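PDB 4QDJ: magnesium-protoporphyrin O-methyltransferase from Synechocystis sp., which transfers a methyl group from S-adenosyl-L-methionine to magnesium-protoporphyrin IX, forming its 13-monomethyl ester on the route to chlorophyll. Local coordinates for residues T10-R13 / D14-S18; G31-F35 / V36-I40; D58-L61 / P62-V66; K103-V107 / L108-N112; Q192-E195 / A196-R199. All blocks are in the same frame, centred on the assembly; numbering follows the deposited sequence.

Contact 1: residues T10-R13 / D14-S18; sequences TIVR and DYFNS. With SAM (S-adenosylmethionine), chain B.
Arg-13 and its neighbour Asp-14 form a salt bridge in which a single carboxylate oxygen takes both donors: OD1 of Asp-14 lies 3.1 Å from NE and 3.0 Å from NH2 of Arg-13. The oxygen sits at the edge of the guanidinium, close to its plane, and the two flat groups are turned only 25° apart. A bend at chi3 of the arginine (61°) brings this edge round to Asp-14. Asn-17, one turn on from Arg-13, lays ND2 against Arg-13 CG, while its OD1 accepts from Ser-93 and from the backbone of Lys-95. The backbone of helix 8-16 carries the regular bonds, Asp-14 N to Thr-10 O at 2.8 Å and Phe-16 N to Val-12 O at 3.0 Å. This helix closes one side of the S-adenosylmethionine pocket of a class I methyltransferase. Val-12 and Phe-16, a turn apart and pointing the same way, contribute apolar walls to it. CG1 of Val-12 reaches C8 of the adenine at 3.4 Å and also meets the edge of the Phe-16 ring. The ribose lies over one face of that ring, its C3' above the centre; Tyr-15 CD2 packs on the opposite face, toward the rim.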
loop_
_atom_site.group_PDB
_atom_site.type_symbol
_atom_site.label_atom_id
_atom_site.label_comp_id
_atom_site.label_asym_id
_atom_site.label_seq_id
_atom_site.Cartn_x
_atom_site.Cartn_y
_atom_site.Cartn_z
ATOM N N THR A 10 5.519 -14.652 7.048
ATOM C CA THR A 10 4.697 -15.318 8.052
ATOM C C THR A 10 4.620 -14.491 9.328
ATOM O O THR A 10 3.551 -14.352 9.922
ATOM C CB THR A 10 5.232 -16.725 8.380
ATOM O OG1 THR A 10 5.278 -17.507 7.179
ATOM C CG2 THR A 10 4.337 -17.418 9.396
ATOM N N ILE A 11 5.757 -13.938 9.740
ATOM C CA ILE A 11 5.813 -13.093 10.928
ATOM C C ILE A 11 4.901 -11.879 10.765
ATOM O O ILE A 11 4.122 -11.548 11.659
ATOM C CB ILE A 11 7.250 -12.621 11.221
ATOM C CG1 ILE A 11 8.156 -13.819 11.517
ATOM C CG2 ILE A 11 7.267 -11.647 12.388
ATOM C CD1 ILE A 11 9.591 -13.441 11.820
ATOM N N VAL A 12 4.993 -11.226 9.613
ATOM C CA VAL A 12 4.166 -10.059 9.336
ATOM C C VAL A 12 2.688 -10.436 9.244
ATOM O O VAL A 12 1.838 -9.773 9.837
ATOM C CB VAL A 12 4.616 -9.338 8.051
ATOM C CG1 VAL A 12 3.682 -8.184 7.734
ATOM C CG2 VAL A 12 6.047 -8.840 8.205
ATOM N N ARG A 13 2.390 -11.507 8.513
ATOM C CA ARG A 13 1.015 -11.994 8.387
ATOM C C ARG A 13 0.391 -12.307 9.745
ATOM O O ARG A 13 -0.726 -11.879 10.035
ATOM C CB ARG A 13 0.956 -13.240 7.505
ATOM C CG ARG A 13 -0.454 -13.782 7.316
ATOM C CD ARG A 13 -0.433 -15.236 6.887
ATOM N NE ARG A 13 0.201 -16.076 7.899
ATOM C CZ ARG A 13 0.365 -17.389 7.786
ATOM N NH1 ARG A 13 -0.061 -18.022 6.701
ATOM N NH2 ARG A 13 0.954 -18.069 8.761
ATOM N N ASP A 14 1.116 -13.056 10.570
ATOM C CA ASP A 14 0.619 -13.437 11.889
ATOM C C ASP A 14 0.389 -12.221 12.780
ATOM O O ASP A 14 -0.559 -12.188 13.565
ATOM C CB ASP A 14 1.579 -14.410 12.575
ATOM C CG ASP A 14 1.647 -15.753 11.876
ATOM O OD1 ASP A 14 0.819 -16.004 10.974
ATOM O OD2 ASP A 14 2.527 -16.561 12.237
ATOM N N TYR A 15 1.261 -11.227 12.654
ATOM C CA TYR A 15 1.123 -9.989 13.414
ATOM C C TYR A 15 -0.170 -9.262 13.053
ATOM O O TYR A 15 -0.937 -8.869 13.931
ATOM C CB TYR A 15 2.333 -9.081 13.177
ATOM C CG TYR A 15 2.178 -7.683 13.735
ATOM C CD1 TYR A 15 2.281 -7.440 15.100
ATOM C CD2 TYR A 15 1.941 -6.603 12.893
ATOM C CE1 TYR A 15 2.142 -6.158 15.611
ATOM C CE2 TYR A 15 1.803 -5.323 13.393
ATOM C CZ TYR A 15 1.906 -5.104 14.751
ATOM O OH TYR A 15 1.765 -3.826 15.244
ATOM N N PHE A 16 -0.415 -9.096 11.759
ATOM C CA PHE A 16 -1.609 -8.389 11.305
ATOM C C PHE A 16 -2.879 -9.236 11.398
ATOM O O PHE A 16 -3.982 -8.732 11.198
ATOM C CB PHE A 16 -1.414 -7.835 9.891
ATOM C CG PHE A 16 -0.556 -6.605 9.845
ATOM C CD1 PHE A 16 -1.084 -5.369 10.182
ATOM C CD2 PHE A 16 0.777 -6.683 9.479
ATOM C CE1 PHE A 16 -0.300 -4.231 10.146
ATOM C CE2 PHE A 16 1.567 -5.549 9.441
ATOM C CZ PHE A 16 1.028 -4.321 9.775
ATOM N N ASN A 17 -2.720 -10.521 11.703
ATOM C CA ASN A 17 -3.866 -11.375 12.000
ATOM C C ASN A 17 -4.130 -11.461 13.500
ATOM O O ASN A 17 -5.125 -12.040 13.933
ATOM C CB ASN A 17 -3.676 -12.777 11.419
ATOM C CG ASN A 17 -4.042 -12.854 9.951
ATOM O OD1 ASN A 17 -4.772 -12.005 9.437
ATOM N ND2 ASN A 17 -3.548 -13.881 9.270
ATOM N N SER A 18 -3.231 -10.884 14.291
ATOM C CA SER A 18 -3.375 -10.905 15.742
ATOM C C SER A 18 -3.422 -9.495 16.329
ATOM O O SER A 18 -4.286 -8.696 15.968
ATOM C CB SER A 18 -2.266 -11.740 16.390
ATOM O OG SER A 18 -0.981 -11.291 16.003
HETATM N N SAM B . -1.222 -0.061 2.310
HETATM C CA SAM B . -2.158 0.091 3.420
HETATM C C SAM B . -2.318 1.558 3.796
HETATM O O SAM B . -1.417 2.367 3.572
HETATM O OXT SAM B . -3.353 1.962 4.327
HETATM C CB SAM B . -1.757 -0.745 4.637
HETATM C CG SAM B . -0.384 -0.470 5.247
HETATM S SD SAM B . -0.087 -1.470 6.734
HETATM C CE SAM B . 1.248 -0.549 7.538
HETATM C "C5'" SAM B . 0.870 -2.831 6.032
HETATM C "C4'" SAM B . -0.029 -3.888 5.410
HETATM O "O4'" SAM B . 0.730 -4.638 4.486
HETATM C "C3'" SAM B . -0.592 -4.870 6.429
HETATM O "O3'" SAM B . -1.992 -4.923 6.290
HETATM C "C2'" SAM B . 0.008 -6.206 6.038
HETATM O "O2'" SAM B . -0.893 -7.273 6.236
HETATM C "C1'" SAM B . 0.329 -5.985 4.570
HETATM N N9 SAM B . 1.387 -6.865 4.059
HETATM C C8 SAM B . 2.598 -7.137 4.636
HETATM N N7 SAM B . 3.264 -7.996 3.830
HETATM C C5 SAM B . 2.493 -8.268 2.753
HETATM C C6 SAM B . 2.686 -9.072 1.640
HETATM N N6 SAM B . 3.815 -9.762 1.498
HETATM N N1 SAM B . 1.695 -9.152 0.687
HETATM C C2 SAM B . 0.524 -8.436 0.835
HETATM N N3 SAM B . 0.337 -7.642 1.946
HETATM C C4 SAM B . 1.310 -7.560 2.885
#

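Contact 2: residues G31-F35 / V36-I40; sequences GQVNF and VQKDI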
loop_
_atom_site.group_PDB
_atom_site.type_symbol
_atom_site.label_atom_id
_atom_site.label_comp_id
_atom_site.label_asym_id
_atom_site.label_seq_id
_atom_site.Cartn_x
_atom_site.Cartn_y
_atom_site.Cartn_z
ATOM N N GLY A 31 -11.593 6.717 16.969
ATOM C CA GLY A 31 -11.493 6.444 18.385
ATOM C C GLY A 31 -10.176 6.877 18.992
ATOM O O GLY A 31 -9.222 7.215 18.286
ATOM N N GLN A 32 -10.141 6.850 20.319
ATOM C CA GLN A 32 -8.999 7.293 21.102
ATOM C C GLN A 32 -7.702 6.585 20.722
ATOM O O GLN A 32 -7.675 5.371 20.521
ATOM C CB GLN A 32 -9.301 7.086 22.590
ATOM C CG GLN A 32 -8.210 7.536 23.543
ATOM C CD GLN A 32 -8.638 7.414 24.994
ATOM O OE1 GLN A 32 -9.828 7.301 25.295
ATOM N NE2 GLN A 32 -7.671 7.435 25.901
ATOM N N VAL A 33 -6.635 7.366 20.607
ATOM C CA VAL A 33 -5.293 6.843 20.387
ATOM C C VAL A 33 -4.324 7.681 21.208
ATOM O O VAL A 33 -4.642 8.814 21.571
ATOM C CB VAL A 33 -4.887 6.918 18.903
ATOM C CG1 VAL A 33 -5.477 5.753 18.127
ATOM C CG2 VAL A 33 -5.313 8.249 18.299
ATOM N N ASN A 34 -3.150 7.139 21.514
ATOM C CA ASN A 34 -2.136 7.949 22.183
ATOM C C ASN A 34 -1.527 8.934 21.188
ATOM O O ASN A 34 -1.782 8.836 19.988
ATOM C CB ASN A 34 -1.081 7.091 22.908
ATOM C CG ASN A 34 -0.233 6.252 21.964
ATOM O OD1 ASN A 34 0.219 6.721 20.921
ATOM N ND2 ASN A 34 -0.000 5.002 22.344
ATOM N N PHE A 35 -0.736 9.887 21.672
ATOM C CA PHE A 35 -0.269 10.962 20.797
ATOM C C PHE A 35 0.670 10.476 19.691
ATOM O O PHE A 35 0.760 11.095 18.632
ATOM C CB PHE A 35 0.339 12.124 21.598
ATOM C CG PHE A 35 1.723 11.859 22.117
ATOM C CD1 PHE A 35 1.915 11.185 23.313
ATOM C CD2 PHE A 35 2.834 12.309 21.421
ATOM C CE1 PHE A 35 3.189 10.951 23.796
ATOM C CE2 PHE A 35 4.111 12.077 21.898
ATOM C CZ PHE A 35 4.289 11.398 23.088
ATOM N N VAL A 36 1.349 9.359 19.932
ATOM C CA VAL A 36 2.202 8.753 18.915
ATOM C C VAL A 36 1.347 8.135 17.811
ATOM O O VAL A 36 1.588 8.355 16.621
ATOM C CB VAL A 36 3.113 7.666 19.518
ATOM C CG1 VAL A 36 3.927 6.985 18.426
ATOM C CG2 VAL A 36 4.023 8.266 20.582
ATOM N N GLN A 37 0.347 7.362 18.219
ATOM C CA GLN A 37 -0.577 6.726 17.286
ATOM C C GLN A 37 -1.374 7.759 16.497
ATOM O O GLN A 37 -1.664 7.561 15.317
ATOM C CB GLN A 37 -1.530 5.791 18.039
ATOM C CG GLN A 37 -0.847 4.586 18.667
ATOM C CD GLN A 37 -1.694 3.921 19.736
ATOM O OE1 GLN A 37 -2.712 4.463 20.168
ATOM N NE2 GLN A 37 -1.272 2.740 20.173
ATOM N N LYS A 38 -1.726 8.861 17.152
ATOM C CA LYS A 38 -2.467 9.932 16.494
ATOM C C LYS A 38 -1.616 10.571 15.403
ATOM O O LYS A 38 -2.112 10.901 14.325
ATOM C CB LYS A 38 -2.902 10.987 17.513
ATOM C CG LYS A 38 -3.748 12.108 16.929
ATOM C CD LYS A 38 -4.982 11.565 16.226
ATOM C CE LYS A 38 -6.035 12.646 16.043
ATOM N NZ LYS A 38 -5.484 13.861 15.386
ATOM N N ASP A 39 -0.330 10.739 15.692
ATOM C CA ASP A 39 0.612 11.287 14.724
ATOM C C ASP A 39 0.726 10.376 13.502
ATOM O O ASP A 39 0.789 10.847 12.363
ATOM C CB ASP A 39 1.980 11.478 15.381
ATOM C CG ASP A 39 2.986 12.118 14.452
ATOM O OD1 ASP A 39 3.024 13.364 14.385
ATOM O OD2 ASP A 39 3.740 11.375 13.790
ATOM N N ILE A 40 0.745 9.070 13.746
ATOM C CA ILE A 40 0.796 8.083 12.672
ATOM C C ILE A 40 -0.493 8.097 11.850
ATOM O O ILE A 40 -0.456 8.036 10.618
ATOM C CB ILE A 40 1.049 6.669 13.230
ATOM C CG1 ILE A 40 2.424 6.605 13.897
ATOM C CG2 ILE A 40 0.937 5.623 12.130
ATOM C CD1 ILE A 40 2.698 5.293 14.604
#
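Asn-34 OD1 receives the backbone N-H of Gln-37 at 2.8 Å in a nearly straight bond, 170° at the hydrogen. Gln-37 answers with its own side chain: OE1 accepts from Asn-34 N at 3.0 Å, the donor standing above the amide's carbonyl plane. This reciprocal pair is a capping box at the start of helix 35-58. For Asn-34, chi1 of 65° sets CG between the backbone N and the carbonyl carbon, which turns OD1 back over the first turn. The two side-chain amides then stack, their planes 23° apart. Val-33, just ahead of the cap, packs CB against Gln-37 OE1 and sets CG2 across Lys-38, 3.7 Å from its CB. Val-36 CG2 rests over the centre of the Phe-35 ring, a CH-pi contact 4.0 Å from the centroid. Further along, the Asp-39 carboxylate turns to Thr-217, Arg-218 and Phe-219. The N-H groups of a helix's first turn lack acceptors within the helix; here the box satisfies Gln-37 N, and one bond to each amide oxygen helps to set how the amides are turned.

Contact 3: residues D58-L61 / P62-V66; sequences DGNL and PGLLV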
loop_
_atom_site.group_PDB
_atom_site.type_symbol
_atom_site.label_atom_id
_atom_site.label_comp_id
_atom_site.label_asym_id
_atom_site.label_seq_id
_atom_site.Cartn_x
_atom_site.Cartn_y
_atom_site.Cartn_z
ATOM N N ASP A 58 -4.864 13.565 -12.702
ATOM C CA ASP A 58 -4.590 13.064 -14.047
ATOM C C ASP A 58 -5.827 13.084 -14.945
ATOM O O ASP A 58 -5.710 13.138 -16.169
ATOM C CB ASP A 58 -3.998 11.654 -13.995
ATOM C CG ASP A 58 -2.634 11.616 -13.334
ATOM O OD1 ASP A 58 -1.975 12.676 -13.254
ATOM O OD2 ASP A 58 -2.217 10.523 -12.900
ATOM N N GLY A 59 -7.007 13.025 -14.333
ATOM C CA GLY A 59 -8.258 13.128 -15.062
ATOM C C GLY A 59 -8.783 11.825 -15.640
ATOM O O GLY A 59 -9.844 11.804 -16.264
ATOM N N ASN A 60 -8.052 10.735 -15.430
ATOM C CA ASN A 60 -8.411 9.451 -16.028
ATOM C C ASN A 60 -8.737 8.368 -15.004
ATOM O O ASN A 60 -8.753 7.182 -15.330
ATOM C CB ASN A 60 -7.287 8.962 -16.939
ATOM C CG ASN A 60 -6.026 8.621 -16.171
ATOM O OD1 ASN A 60 -5.821 9.093 -15.052
ATOM N ND2 ASN A 60 -5.173 7.798 -16.768
ATOM N N LEU A 61 -8.990 8.775 -13.767
ATOM C CA LEU A 61 -9.255 7.815 -12.698
ATOM C C LEU A 61 -10.547 6.990 -12.861
ATOM O O LEU A 61 -10.542 5.792 -12.575
ATOM C CB LEU A 61 -9.196 8.495 -11.325
ATOM C CG LEU A 61 -9.126 7.571 -10.109
ATOM C CD1 LEU A 61 -7.970 6.588 -10.242
ATOM C CD2 LEU A 61 -8.991 8.386 -8.833
ATOM N N PRO A 62 -11.658 7.615 -13.304
ATOM C CA PRO A 62 -12.849 6.782 -13.508
ATOM C C PRO A 62 -12.614 5.659 -14.515
ATOM O O PRO A 62 -12.246 5.923 -15.661
ATOM C CB PRO A 62 -13.876 7.776 -14.055
ATOM C CG PRO A 62 -13.477 9.073 -13.458
ATOM C CD PRO A 62 -11.974 9.051 -13.433
ATOM N N GLY A 63 -12.805 4.420 -14.073
ATOM C CA GLY A 63 -12.645 3.263 -14.935
ATOM C C GLY A 63 -11.230 2.715 -14.987
ATOM O O GLY A 63 -10.982 1.690 -15.621
ATOM N N LEU A 64 -10.300 3.392 -14.321
ATOM C CA LEU A 64 -8.899 2.978 -14.336
ATOM C C LEU A 64 -8.682 1.706 -13.520
ATOM O O LEU A 64 -9.164 1.594 -12.394
ATOM C CB LEU A 64 -8.010 4.098 -13.793
ATOM C CG LEU A 64 -6.507 3.949 -14.028
ATOM C CD1 LEU A 64 -6.188 4.115 -15.510
ATOM C CD2 LEU A 64 -5.726 4.949 -13.188
ATOM N N LEU A 65 -7.953 0.749 -14.086
ATOM C CA LEU A 65 -7.645 -0.481 -13.365
ATOM C C LEU A 65 -6.468 -0.276 -12.423
ATOM O O LEU A 65 -5.345 -0.012 -12.858
ATOM C CB LEU A 65 -7.364 -1.638 -14.327
ATOM C CG LEU A 65 -8.565 -2.529 -14.655
ATOM C CD1 LEU A 65 -9.574 -1.779 -15.510
ATOM C CD2 LEU A 65 -8.117 -3.813 -15.338
ATOM N N VAL A 66 -6.738 -0.403 -11.128
ATOM C CA VAL A 66 -5.746 -0.143 -10.096
ATOM C C VAL A 66 -5.583 -1.344 -9.174
ATOM O O VAL A 66 -6.566 -1.899 -8.680
ATOM C CB VAL A 66 -6.144 1.082 -9.243
ATOM C CG1 VAL A 66 -5.122 1.328 -8.139
ATOM C CG2 VAL A 66 -6.301 2.315 -10.120
#
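Leu-61 meets the following segment at two levels. Its CB lies against the proline ring, 3.5 Å from Pro-62 CD, and its CD1 touches Leu-64 CD2 at 4.0 Å. The two leucine side chains cross at about a right angle, meeting through single methyl groups. In Leu-61, CG is anti to the backbone N (chi1 -166°), and the branch it carries is buried beneath the turn among Leu-55 and Val-56 of helix 35-58 and Leu-80 of helix 77-82.

Pro-62 and Gly-63 carry the chain round the corner. Leu-64 N closes it by donating to Leu-61 O at 3.0 Å; the N-H points well at the oxygen, 163° at the hydrogen, but the nitrogen stands above the carbonyl plane. Gly-63 has a positive phi of 88°, where a CB would run into the preceding carbonyl oxygen.

Leu-64 turns its CB back under the corner, 3.3 Å from Leu-61 O and 3.5 Å from Asn-60 O. Its CD1 reaches Asn-60 ND2 at 4.0 Å, a loose contact, and the side chain also leans on Asp-129 and Thr-130. Beyond it, Val-66 bonds through its backbone to Leu-86 and Tyr-88. This is a type II beta turn, with proline and glycine at its two central positions, leading from helix 35-58 into strand 65-69, the first strand in sequence, inside the Rossmann-like methyltransferase sheet.

Contact 4: residues K103-V107 / L108-N112; sequences KAQEV and LAYGN
Ala-104 O accepts the backbone N-H of Leu-108 at 2.7 Å, a last regular rung of helix 94-108 before the chain swings through a type II' beta turn from Leu-108 to Gly-111 toward strand 115-118. The same oxygen lies 3.2 Å from Leu-108 CB. Next in sequence, Gln-105 O takes Ala-109 N in a weak bond, bent to 134° at the hydrogen; Ala-109 has already left the helix with a positive phi. The Gln-105 chain bends at chi2 (71°), bringing its amide back over the turn, where OE1 accepts from Gln-113 NE2. Its NE2 sits over one face of the Tyr-110 ring, offset toward the rim and 3.8 Å from CZ, with amide and ring planes 64° apart. Val-107 and Leu-108 both touch Gln-82 of helix 77-82, which ties this helix end to its neighbour in the Rossmann-like domain. The two side chains run side by side and point the same way, with CG1 of Val-107 3.6 Å from CG of Leu-108.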
loop_
_atom_site.group_PDB
_atom_site.type_symbol
_atom_site.label_atom_id
_atom_site.label_comp_id
_atom_site.label_asym_id
_atom_site.label_seq_id
_atom_site.Cartn_x
_atom_site.Cartn_y
_atom_site.Cartn_z
ATOM N N LYS A 103 -15.715 -2.242 5.868
ATOM C CA LYS A 103 -15.722 -0.788 5.750
ATOM C C LYS A 103 -16.237 -0.357 4.378
ATOM O O LYS A 103 -16.951 0.640 4.260
ATOM C CB LYS A 103 -14.325 -0.209 6.015
ATOM C CG LYS A 103 -13.807 -0.468 7.429
ATOM C CD LYS A 103 -12.430 0.144 7.670
ATOM C CE LYS A 103 -12.519 1.623 8.034
ATOM N NZ LYS A 103 -11.178 2.193 8.384
ATOM N N ALA A 104 -15.883 -1.117 3.347
ATOM C CA ALA A 104 -16.320 -0.811 1.989
ATOM C C ALA A 104 -17.828 -0.982 1.829
ATOM O O ALA A 104 -18.499 -0.115 1.274
ATOM C CB ALA A 104 -15.572 -1.673 0.977
ATOM N N GLN A 105 -18.357 -2.100 2.322
ATOM C CA GLN A 105 -19.788 -2.380 2.226
ATOM C C GLN A 105 -20.614 -1.321 2.952
ATOM O O GLN A 105 -21.687 -0.932 2.492
ATOM C CB GLN A 105 -20.104 -3.769 2.789
ATOM C CG GLN A 105 -21.580 -4.148 2.737
ATOM C CD GLN A 105 -22.067 -4.424 1.327
ATOM O OE1 GLN A 105 -21.371 -5.051 0.527
ATOM N NE2 GLN A 105 -23.269 -3.956 1.014
ATOM N N GLU A 106 -20.101 -0.853 4.086
ATOM C CA GLU A 106 -20.811 0.123 4.902
ATOM C C GLU A 106 -20.928 1.480 4.218
ATOM O O GLU A 106 -21.946 2.160 4.344
ATOM C CB GLU A 106 -20.125 0.288 6.261
ATOM C CG GLU A 106 -20.319 -0.885 7.209
ATOM C CD GLU A 106 -19.585 -0.695 8.523
ATOM O OE1 GLU A 106 -18.879 0.324 8.667
ATOM O OE2 GLU A 106 -19.715 -1.564 9.410
ATOM N N VAL A 107 -19.891 1.871 3.488
ATOM C CA VAL A 107 -19.844 3.214 2.924
ATOM C C VAL A 107 -20.182 3.251 1.431
ATOM O O VAL A 107 -20.650 4.270 0.922
ATOM C CB VAL A 107 -18.478 3.894 3.201
ATOM C CG1 VAL A 107 -17.403 3.345 2.284
ATOM C CG2 VAL A 107 -18.591 5.395 3.053
ATOM N N LEU A 108 -19.970 2.137 0.735
ATOM C CA LEU A 108 -20.191 2.095 -0.708
ATOM C C LEU A 108 -21.450 1.335 -1.106
ATOM O O LEU A 108 -21.925 1.469 -2.235
ATOM C CB LEU A 108 -18.982 1.486 -1.420
ATOM C CG LEU A 108 -17.656 2.199 -1.163
ATOM C CD1 LEU A 108 -16.562 1.649 -2.057
ATOM C CD2 LEU A 108 -17.831 3.684 -1.376
ATOM N N ALA A 109 -21.982 0.545 -0.175
ATOM C CA ALA A 109 -23.159 -0.285 -0.427
ATOM C C ALA A 109 -22.979 -1.162 -1.666
ATOM O O ALA A 109 -22.067 -1.985 -1.723
ATOM C CB ALA A 109 -24.416 0.574 -0.545
ATOM N N TYR A 110 -23.839 -0.970 -2.661
ATOM C CA TYR A 110 -23.781 -1.782 -3.873
ATOM C C TYR A 110 -23.267 -1.004 -5.078
ATOM O O TYR A 110 -23.447 -1.418 -6.224
ATOM C CB TYR A 110 -25.145 -2.406 -4.163
ATOM C CG TYR A 110 -25.624 -3.268 -3.024
ATOM C CD1 TYR A 110 -25.114 -4.545 -2.838
ATOM C CD2 TYR A 110 -26.563 -2.797 -2.119
ATOM C CE1 TYR A 110 -25.537 -5.337 -1.791
ATOM C CE2 TYR A 110 -26.995 -3.579 -1.070
ATOM C CZ TYR A 110 -26.479 -4.849 -0.910
ATOM O OH TYR A 110 -26.903 -5.635 0.135
ATOM N N GLY A 111 -22.617 0.122 -4.810
ATOM C CA GLY A 111 -22.003 0.906 -5.862
ATOM C C GLY A 111 -20.650 0.345 -6.248
ATOM O O GLY A 111 -20.390 -0.850 -6.100
ATOM N N ASN A 112 -19.780 1.214 -6.744
ATOM C CA ASN A 112 -18.448 0.806 -7.159
ATOM C C ASN A 112 -17.581 0.423 -5.961
ATOM O O ASN A 112 -16.899 1.269 -5.393
ATOM C CB ASN A 112 -17.782 1.934 -7.948
ATOM C CG ASN A 112 -16.473 1.512 -8.581
ATOM O OD1 ASN A 112 -16.351 0.406 -9.110
ATOM N ND2 ASN A 112 -15.480 2.390 -8.525
#

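Contact 5: residues Q192-E195 / A196-R199; sequences QHKE and ADIR
The backbone passes from an extended approach at His-193 into the first turn of helix 195-204, with Lys-194 as N-cap residue and its O bonded to Ile-198 N at 3.1 Å. This helix leads into the antiparallel strands 207-216 and 221-229 that complete the methyltransferase sheet. At its start, a water links the cap to the first turn: it accepts from Lys-194 N and donates to Asp-197 OD2 at 2.6 Å. The aliphatic part of Lys-194 runs alongside Asp-197, CB 3.6 Å from OD2. On the buried side, Ile-198 CD1 packs on His-193 CB, and the histidine ring is held by Leu-137 O through NE2 and by Thr-142 through ND1. Toward strands 207-216 and 221-229, Glu-195, its CG anti to the backbone N (chi1 174°) and its chain extended, lies alongside Arg-199 in a salt bridge, end groups 10° from coplanar. Arg-223 pairs with OE1. Glu-195 OE2 accepts twice from Arg-199, from NE on its anti lone pair at 2.8 Å and from NH2 at 3.0 Å.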
loop_
_atom_site.group_PDB
_atom_site.type_symbol
_atom_site.label_atom_id
_atom_site.label_comp_id
_atom_site.label_asym_id
_atom_site.label_seq_id
_atom_site.Cartn_x
_atom_site.Cartn_y
_atom_site.Cartn_z
ATOM N N GLN A 192 14.184 0.629 7.018
ATOM C CA GLN A 192 14.322 1.806 6.174
ATOM C C GLN A 192 15.007 1.395 4.882
ATOM O O GLN A 192 15.804 0.458 4.864
ATOM C CB GLN A 192 15.139 2.890 6.877
ATOM C CG GLN A 192 14.443 3.547 8.057
ATOM C CD GLN A 192 15.295 4.625 8.703
ATOM O OE1 GLN A 192 16.506 4.684 8.490
ATOM N NE2 GLN A 192 14.664 5.487 9.490
ATOM N N HIS A 193 14.692 2.094 3.797
ATOM C CA HIS A 193 15.321 1.822 2.513
ATOM C C HIS A 193 15.917 3.093 1.942
ATOM O O HIS A 193 15.320 4.163 2.041
ATOM C CB HIS A 193 14.304 1.239 1.531
ATOM C CG HIS A 193 13.675 -0.032 2.004
ATOM N ND1 HIS A 193 14.371 -1.219 2.085
ATOM C CD2 HIS A 193 12.419 -0.301 2.430
ATOM C CE1 HIS A 193 13.568 -2.165 2.537
ATOM N NE2 HIS A 193 12.379 -1.634 2.756
ATOM N N LYS A 194 17.104 2.976 1.357
ATOM C CA LYS A 194 17.731 4.101 0.682
ATOM C C LYS A 194 16.959 4.421 -0.586
ATOM O O LYS A 194 16.638 3.522 -1.366
ATOM C CB LYS A 194 19.184 3.783 0.325
ATOM C CG LYS A 194 20.103 3.592 1.519
ATOM C CD LYS A 194 21.533 3.323 1.074
ATOM C CE LYS A 194 22.454 3.114 2.266
ATOM N NZ LYS A 194 22.466 4.293 3.177
ATOM N N GLU A 195 16.663 5.701 -0.792
ATOM C CA GLU A 195 15.977 6.131 -2.004
ATOM C C GLU A 195 16.778 5.753 -3.247
ATOM O O GLU A 195 16.206 5.397 -4.276
ATOM C CB GLU A 195 15.699 7.637 -1.977
ATOM C CG GLU A 195 15.119 8.170 -3.280
ATOM C CD GLU A 195 14.460 9.527 -3.133
ATOM O OE1 GLU A 195 14.086 9.897 -1.999
ATOM O OE2 GLU A 195 14.312 10.226 -4.158
ATOM N N ALA A 196 18.102 5.811 -3.140
ATOM C CA ALA A 196 18.970 5.429 -4.249
ATOM C C ALA A 196 18.759 3.965 -4.627
ATOM O O ALA A 196 18.761 3.614 -5.808
ATOM C CB ALA A 196 20.432 5.694 -3.904
ATOM N N ASP A 197 18.566 3.116 -3.620
ATOM C CA ASP A 197 18.311 1.698 -3.855
ATOM C C ASP A 197 16.952 1.480 -4.514
ATOM O O ASP A 197 16.833 0.706 -5.462
ATOM C CB ASP A 197 18.385 0.901 -2.549
ATOM C CG ASP A 197 19.794 0.808 -1.996
ATOM O OD1 ASP A 197 20.755 1.097 -2.740
ATOM O OD2 ASP A 197 19.942 0.432 -0.814
ATOM N N ILE A 198 15.928 2.161 -4.008
ATOM C CA ILE A 198 14.582 2.034 -4.558
ATOM C C ILE A 198 14.531 2.517 -6.008
ATOM O O ILE A 198 13.932 1.866 -6.866
ATOM C CB ILE A 198 13.546 2.804 -3.712
ATOM C CG1 ILE A 198 13.545 2.290 -2.268
ATOM C CG2 ILE A 198 12.153 2.674 -4.317
ATOM C CD1 ILE A 198 13.158 0.830 -2.139
ATOM N N ARG A 199 15.170 3.651 -6.283
ATOM C CA ARG A 199 15.215 4.181 -7.642
ATOM C C ARG A 199 15.965 3.248 -8.592
ATOM O O ARG A 199 15.594 3.111 -9.757
ATOM C CB ARG A 199 15.849 5.573 -7.666
ATOM C CG ARG A 199 14.952 6.682 -7.138
ATOM C CD ARG A 199 15.684 8.013 -7.174
ATOM N NE ARG A 199 14.862 9.122 -6.704
ATOM C CZ ARG A 199 14.331 10.051 -7.493
ATOM N NH1 ARG A 199 14.532 10.013 -8.804
ATOM N NH2 ARG A 199 13.600 11.023 -6.965
HETATM O O HOH W 1 18.309 0.286 1.225
#

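Overall arrangement
The five contacts follow one another along the chain without overlap, and each is a local turn or helix segment set around one seven-stranded mixed sheet. Contacts 2 and 3 lie at the two ends of helix 35-58, their centres 33 Å apart. Contacts 3 and 4 are the nearest pair, about 19 Å between centres and 6 Å between nearest atoms. The centres of contacts 4 and 5 are about 36 Å apart, on opposite sides of the chain's centre, with contact 5 beside the sheet's antiparallel strands. Contact 1 alone touches S-adenosylmethionine. The cofactor site thus draws on the N-terminal helix, while the other four mark transitions between helices, loops and strands.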